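Local coordinates for protein starch synthase I (Hordeum vulgare, PDB 4HLN) that belongs to the plant starch synthases, glycosyltransferase-family enzymes built from two Rossmann-like domains in the GT-B manner, at residues H196-F201 against V211-P216. Numbering follows the deposited sequence.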
loop_
_atom_site.group_PDB
_atom_site.type_symbol
_atom_site.label_atom_id
_atom_site.label_comp_id
_atom_site.label_asym_id
_atom_site.label_seq_id
_atom_site.Cartn_x
_atom_site.Cartn_y
_atom_site.Cartn_z
ATOM N N HIS A 196 -19.542 27.142 1.665
ATOM C CA HIS A 196 -18.801 26.808 2.877
ATOM C C HIS A 196 -17.353 27.274 2.807
ATOM O O HIS A 196 -16.706 27.219 1.763
ATOM C CB HIS A 196 -18.890 25.307 3.152
ATOM C CG HIS A 196 -20.284 24.773 3.046
ATOM N ND1 HIS A 196 -21.065 24.504 4.150
ATOM C CD2 HIS A 196 -21.046 24.488 1.964
ATOM C CE1 HIS A 196 -22.246 24.068 3.752
ATOM N NE2 HIS A 196 -22.261 24.049 2.429
ATOM N N GLU A 197 -16.839 27.740 3.925
ATOM C CA GLU A 197 -15.487 28.259 3.909
ATOM C C GLU A 197 -14.530 27.308 4.578
ATOM O O GLU A 197 -14.830 26.762 5.642
ATOM C CB GLU A 197 -15.421 29.599 4.618
ATOM C CG GLU A 197 -14.023 30.149 4.691
ATOM C CD GLU A 197 -13.977 31.491 5.379
ATOM O OE1 GLU A 197 -14.831 32.350 5.048
ATOM O OE2 GLU A 197 -13.103 31.676 6.256
ATOM N N VAL A 198 -13.380 27.116 3.940
ATOM C CA VAL A 198 -12.256 26.426 4.547
ATOM C C VAL A 198 -11.073 27.399 4.612
ATOM O O VAL A 198 -11.032 28.392 3.874
ATOM C CB VAL A 198 -11.865 25.156 3.750
ATOM C CG1 VAL A 198 -13.059 24.212 3.638
ATOM C CG2 VAL A 198 -11.389 25.530 2.363
ATOM N N THR A 199 -10.124 27.130 5.506
ATOM C CA THR A 199 -8.912 27.932 5.575
ATOM C C THR A 199 -7.704 27.008 5.495
ATOM O O THR A 199 -7.834 25.798 5.625
ATOM C CB THR A 199 -8.851 28.798 6.847
ATOM O OG1 THR A 199 -8.866 27.950 7.997
ATOM C CG2 THR A 199 -10.044 29.754 6.909
ATOM N N PHE A 200 -6.530 27.573 5.257
ATOM C CA PHE A 200 -5.355 26.752 5.049
ATOM C C PHE A 200 -4.308 27.033 6.099
ATOM O O PHE A 200 -3.959 28.192 6.354
ATOM C CB PHE A 200 -4.751 27.009 3.668
ATOM C CG PHE A 200 -5.657 26.659 2.529
ATOM C CD1 PHE A 200 -5.518 25.448 1.860
ATOM C CD2 PHE A 200 -6.638 27.543 2.110
ATOM C CE1 PHE A 200 -6.342 25.122 0.798
ATOM C CE2 PHE A 200 -7.476 27.223 1.044
ATOM C CZ PHE A 200 -7.326 26.010 0.389
ATOM N N PHE A 201 -3.809 25.955 6.695
ATOM C CA PHE A 201 -2.689 26.015 7.617
ATOM C C PHE A 201 -1.537 25.306 6.946
ATOM O O PHE A 201 -1.755 24.486 6.060
ATOM C CB PHE A 201 -3.060 25.375 8.955
ATOM C CG PHE A 201 -4.048 26.186 9.735
ATOM C CD1 PHE A 201 -5.351 26.341 9.277
ATOM C CD2 PHE A 201 -3.670 26.827 10.907
ATOM C CE1 PHE A 201 -6.273 27.114 9.982
ATOM C CE2 PHE A 201 -4.579 27.607 11.621
ATOM C CZ PHE A 201 -5.887 27.754 11.154
ATOM N N VAL A 211 0.113 20.952 3.944
ATOM C CA VAL A 211 -0.979 21.911 3.905
ATOM C C VAL A 211 -2.234 21.303 4.514
ATOM O O VAL A 211 -2.667 20.219 4.126
ATOM C CB VAL A 211 -1.296 22.324 2.467
ATOM C CG1 VAL A 211 -2.559 23.189 2.421
ATOM C CG2 VAL A 211 -0.110 23.035 1.859
ATOM N N PHE A 212 -2.825 22.023 5.456
ATOM C CA PHE A 212 -3.960 21.520 6.205
ATOM C C PHE A 212 -5.185 22.320 5.915
ATOM O O PHE A 212 -5.167 23.547 5.984
ATOM C CB PHE A 212 -3.663 21.590 7.684
ATOM C CG PHE A 212 -2.541 20.736 8.071
ATOM C CD1 PHE A 212 -2.737 19.372 8.265
ATOM C CD2 PHE A 212 -1.267 21.269 8.201
ATOM C CE1 PHE A 212 -1.674 18.552 8.620
ATOM C CE2 PHE A 212 -0.196 20.456 8.555
ATOM C CZ PHE A 212 -0.395 19.096 8.759
ATOM N N VAL A 213 -6.254 21.610 5.590
ATOM C CA VAL A 213 -7.513 22.241 5.253
ATOM C C VAL A 213 -8.379 22.275 6.502
ATOM O O VAL A 213 -8.653 21.235 7.096
ATOM C CB VAL A 213 -8.193 21.496 4.113
ATOM C CG1 VAL A 213 -9.538 22.128 3.771
ATOM C CG2 VAL A 213 -7.276 21.518 2.907
ATOM N N ASP A 214 -8.780 23.477 6.916
ATOM C CA ASP A 214 -9.530 23.627 8.155
ATOM C C ASP A 214 -11.022 23.932 7.982
ATOM O O ASP A 214 -11.420 24.897 7.306
ATOM C CB ASP A 214 -8.891 24.665 9.075
ATOM C CG ASP A 214 -9.373 24.533 10.520
ATOM O OD1 ASP A 214 -9.179 23.442 11.110
ATOM O OD2 ASP A 214 -9.955 25.506 11.057
ATOM N N HIS A 215 -11.830 23.092 8.624
ATOM C CA HIS A 215 -13.271 23.272 8.706
ATOM C C HIS A 215 -13.734 22.639 10.025
ATOM O O HIS A 215 -13.141 21.668 10.507
ATOM C CB HIS A 215 -13.961 22.614 7.501
ATOM C CG HIS A 215 -15.429 22.882 7.430
ATOM N ND1 HIS A 215 -16.352 22.178 8.179
ATOM C CD2 HIS A 215 -16.138 23.788 6.712
ATOM C CE1 HIS A 215 -17.563 22.642 7.925
ATOM N NE2 HIS A 215 -17.463 23.615 7.033
ATOM N N PRO A 216 -14.786 23.198 10.633
ATOM C CA PRO A 216 -15.310 22.660 11.903
ATOM C C PRO A 216 -15.567 21.134 11.894
ATOM O O PRO A 216 -15.274 20.453 12.884
ATOM C CB PRO A 216 -16.621 23.425 12.086
ATOM C CG PRO A 216 -16.411 24.726 11.308
ATOM C CD PRO A 216 -15.506 24.399 10.166
#
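The backbone N of Asp214 gives a hydrogen bond of 2.8 Å to Thr199 O, and Thr199 N returns one to Asp214 O. Strands 195-205 and 208-214 form an antiparallel beta hairpin in the mixed sheet of the N-terminal Rossmann-like domain. A second hydrogen-bonded pair joins Phe201 and Phe212. Its Phe212 N to Phe201 O bond is nearly straight, 175° at the hydrogen. Phe200 and Val213 form the non-hydrogen-bonded pair between them.

The side chains of Val198, Phe200, Val211 and Val213 make the apolar face, and helix 235-252 packs on it through Ala245. Val198 CB lies 3.8 Å from Val213 CG1. Val211 CG1 comes to the edge of the Phe200 ring in its plane, 3.8 Å from CD1. Val211 chi1 of 173° turns this methyl away from its own N and lays it against that edge.

The other face carries Thr199, Phe201, Phe212 and Asp214. Thr199 and Asp214 run side by side, with Thr199 OG1 3.5 Å from Asp214 CB. The Phe201 ring crosses Asp214 diagonally, its plane 70° from the carboxylate. Arg167 ties this pair together: it makes a salt bridge to Asp214 OD1 and a cation-pi contact with Phe201. His219 NE2 is also hydrogen-bonded to OD1.

Beyond Asp214, where strand 208-214 has ended, the His215 ring turns its edge to strand 195-205, CD2 3.4 Å from Glu197 O.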